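Local coordinates for protein peruvianin-I (Thevetia peruviana, PDB 6ORM) that probably acts as a cysteine peptidase in latex, although it belongs to the germin-like proteins of the cupin family, at residues Asp50-Asn55 against Ser84-Thr89. Numbering follows the deposited sequence.
Sequences DQWGLN and STQFRT. With NAG (2-acetamido-2-deoxy-beta-D-glucopyranose), chain D.
The type I turn Asp-50 to Gly-53, which leads into strand 54-57 of the cupin fold, meets segment 84-89, which runs into the strand containing Phe-87 to Thr-89, chiefly through the flat stack of Trp-52 on Gln-86. The amide lies over one indole face with the two planes 9° apart, while Gln-86 CG sits 3.9 Å from the centroid of the Trp-52 six-membered ring in a CH-pi contact. Gln-51 CG covers the opposite face, and the bend of the Gln-86 chain at chi2 (-61°) brings CD over the indole. An alanine in place of Trp-52 would probably leave Gln-51 and Gln-86 without the surface between them and their side chains freer to turn. One backbone hydrogen bond joins the segments, Ser-84 N to Trp-52 O at 3.1 Å.

Alongside the stack, Asp-50 and Arg-88 approach tip to tip in a long salt bridge, OD2 to NH2 at 3.4 Å, and two waters each link the same two atoms; one of them also donates to Ser-84 O. The other carboxylate oxygen, Asp-50 OD1, accepts from Leu-54 N at 2.8 Å, bracing the turn. Arg-88 NE reaches Thr-85 O at 2.6 Å, in the carbonyl plane and on a lone pair, which helps hold the guanidinium in place, and Leu-54 CD2 lies 3.5 Å from Arg-88 NH2 over one of its faces.

Asn-55 carries an N-linked glycan through ND2. Beyond the contact, Leu-54 packs on Cys-77 and Leu-79 of strand 73-79, whereas Trp-52 and Arg-88 share Ile-160 of strand 159-162, the antiparallel partner of strand 87-89.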
loop_
_atom_site.group_PDB
_atom_site.type_symbol
_atom_site.label_atom_id
_atom_site.label_comp_id
_atom_site.label_asym_id
_atom_site.label_seq_id
_atom_site.Cartn_x
_atom_site.Cartn_y
_atom_site.Cartn_z
ATOM N N ASP A 50 -34.311 1.749 -10.765
ATOM C CA ASP A 50 -34.286 0.428 -11.362
ATOM C C ASP A 50 -35.558 -0.323 -10.972
ATOM O O ASP A 50 -36.384 0.168 -10.199
ATOM C CB ASP A 50 -33.004 -0.322 -10.976
ATOM C CG ASP A 50 -32.879 -0.588 -9.469
ATOM O OD1 ASP A 50 -33.878 -0.494 -8.725
ATOM O OD2 ASP A 50 -31.750 -0.902 -9.025
ATOM N N GLN A 51 -35.723 -1.527 -11.526
ATOM C CA GLN A 51 -36.919 -2.327 -11.266
ATOM C C GLN A 51 -37.188 -2.539 -9.779
ATOM O O GLN A 51 -38.330 -2.825 -9.405
ATOM C CB GLN A 51 -36.831 -3.678 -11.975
ATOM C CG GLN A 51 -35.541 -4.444 -11.778
ATOM C CD GLN A 51 -35.608 -5.815 -12.418
ATOM O OE1 GLN A 51 -36.663 -6.450 -12.429
ATOM N NE2 GLN A 51 -34.490 -6.270 -12.975
ATOM N N TRP A 52 -36.172 -2.427 -8.923
ATOM C CA TRP A 52 -36.326 -2.712 -7.502
ATOM C C TRP A 52 -36.445 -1.442 -6.665
ATOM O O TRP A 52 -36.440 -1.521 -5.433
ATOM C CB TRP A 52 -35.159 -3.581 -7.007
ATOM C CG TRP A 52 -35.025 -4.864 -7.790
ATOM C CD1 TRP A 52 -35.888 -5.924 -7.788
ATOM C CD2 TRP A 52 -33.963 -5.218 -8.688
ATOM N NE1 TRP A 52 -35.434 -6.909 -8.632
ATOM C CE2 TRP A 52 -34.253 -6.502 -9.195
ATOM C CE3 TRP A 52 -32.795 -4.573 -9.111
ATOM C CZ2 TRP A 52 -33.419 -7.150 -10.104
ATOM C CZ3 TRP A 52 -31.970 -5.218 -10.015
ATOM C CH2 TRP A 52 -32.286 -6.493 -10.501
ATOM N N GLY A 53 -36.562 -0.281 -7.308
ATOM C CA GLY A 53 -36.792 0.970 -6.610
ATOM C C GLY A 53 -35.563 1.702 -6.126
ATOM O O GLY A 53 -35.681 2.545 -5.231
ATOM N N LEU A 54 -34.395 1.430 -6.696
ATOM C CA LEU A 54 -33.155 2.076 -6.294
ATOM C C LEU A 54 -32.664 3.015 -7.388
ATOM O O LEU A 54 -32.660 2.652 -8.570
ATOM C CB LEU A 54 -32.074 1.038 -5.985
ATOM C CG LEU A 54 -30.640 1.570 -5.883
ATOM C CD1 LEU A 54 -30.468 2.435 -4.645
ATOM C CD2 LEU A 54 -29.629 0.431 -5.893
ATOM N N ASN A 55 -32.253 4.217 -6.993
ATOM C CA ASN A 55 -31.459 5.082 -7.856
ATOM C C ASN A 55 -30.106 5.323 -7.209
ATOM O O ASN A 55 -30.033 5.708 -6.038
ATOM C CB ASN A 55 -32.114 6.436 -8.128
ATOM C CG ASN A 55 -31.181 7.348 -8.890
ATOM O OD1 ASN A 55 -30.427 8.128 -8.307
ATOM N ND2 ASN A 55 -31.200 7.224 -10.206
ATOM N N SER A 84 -35.412 -1.688 -2.542
ATOM C CA SER A 84 -34.269 -2.343 -1.931
ATOM C C SER A 84 -33.153 -2.421 -2.959
ATOM O O SER A 84 -33.379 -2.300 -4.165
ATOM C CB SER A 84 -34.625 -3.738 -1.399
ATOM O OG SER A 84 -34.348 -4.739 -2.359
ATOM N N THR A 85 -31.940 -2.637 -2.462
ATOM C CA THR A 85 -30.753 -2.686 -3.302
ATOM C C THR A 85 -30.492 -4.065 -3.882
ATOM O O THR A 85 -29.632 -4.191 -4.759
ATOM C CB THR A 85 -29.520 -2.266 -2.498
ATOM O OG1 THR A 85 -29.332 -3.189 -1.417
ATOM C CG2 THR A 85 -29.696 -0.865 -1.934
ATOM N N GLN A 86 -31.198 -5.093 -3.396
ATOM C CA GLN A 86 -30.843 -6.490 -3.621
ATOM C C GLN A 86 -29.501 -6.724 -2.932
ATOM O O GLN A 86 -29.003 -5.844 -2.221
ATOM C CB GLN A 86 -30.781 -6.848 -5.112
ATOM C CG GLN A 86 -31.889 -6.225 -5.969
ATOM C CD GLN A 86 -33.288 -6.645 -5.558
ATOM O OE1 GLN A 86 -33.788 -7.683 -5.984
ATOM N NE2 GLN A 86 -33.936 -5.825 -4.736
ATOM N N PHE A 87 -28.936 -7.916 -3.067
ATOM C CA PHE A 87 -27.641 -8.200 -2.463
ATOM C C PHE A 87 -26.525 -7.697 -3.372
ATOM O O PHE A 87 -26.461 -8.061 -4.550
ATOM C CB PHE A 87 -27.504 -9.696 -2.191
ATOM C CG PHE A 87 -28.552 -10.227 -1.256
ATOM C CD1 PHE A 87 -28.557 -9.856 0.079
ATOM C CD2 PHE A 87 -29.538 -11.084 -1.712
ATOM C CE1 PHE A 87 -29.521 -10.340 0.947
ATOM C CE2 PHE A 87 -30.502 -11.576 -0.850
ATOM C CZ PHE A 87 -30.496 -11.199 0.482
ATOM N N ARG A 88 -25.640 -6.867 -2.819
ATOM C CA ARG A 88 -24.614 -6.208 -3.613
ATOM C C ARG A 88 -23.273 -6.266 -2.894
ATOM O O ARG A 88 -23.200 -6.480 -1.682
ATOM C CB ARG A 88 -24.994 -4.748 -3.912
ATOM C CG ARG A 88 -26.128 -4.610 -4.922
ATOM C CD ARG A 88 -26.398 -3.161 -5.299
ATOM N NE ARG A 88 -27.685 -3.023 -5.976
ATOM C CZ ARG A 88 -27.832 -2.592 -7.224
ATOM N NH1 ARG A 88 -26.769 -2.235 -7.934
ATOM N NH2 ARG A 88 -29.041 -2.510 -7.763
ATOM N N THR A 89 -22.208 -6.071 -3.671
ATOM C CA THR A 89 -20.863 -5.919 -3.143
ATOM C C THR A 89 -20.215 -4.671 -3.726
ATOM O O THR A 89 -20.565 -4.218 -4.819
ATOM C CB THR A 89 -19.965 -7.131 -3.465
ATOM O OG1 THR A 89 -19.777 -7.227 -4.884
ATOM C CG2 THR A 89 -20.577 -8.423 -2.932
HETATM C C1 NAG D . -30.306 7.991 -11.030
HETATM C C2 NAG D . -30.308 7.531 -12.474
HETATM C C3 NAG D . -29.107 8.121 -13.202
HETATM C C4 NAG D . -29.027 9.632 -12.994
HETATM C C5 NAG D . -29.212 10.013 -11.525
HETATM C C6 NAG D . -29.340 11.505 -11.307
HETATM C C7 NAG D . -31.309 5.372 -13.078
HETATM C C8 NAG D . -31.131 3.883 -13.088
HETATM N N2 NAG D . -30.297 6.079 -12.563
HETATM O O3 NAG D . -29.210 7.817 -14.588
HETATM O O4 NAG D . -27.733 10.079 -13.372
HETATM O O5 NAG D . -30.392 9.403 -10.983
HETATM O O6 NAG D . -30.519 12.032 -11.900
HETATM O O7 NAG D . -32.321 5.908 -13.516
HETATM O O HOH W 1 -31.726 -2.434 -6.566
HETATM O O HOH W 2 -29.449 -1.389 -10.266
#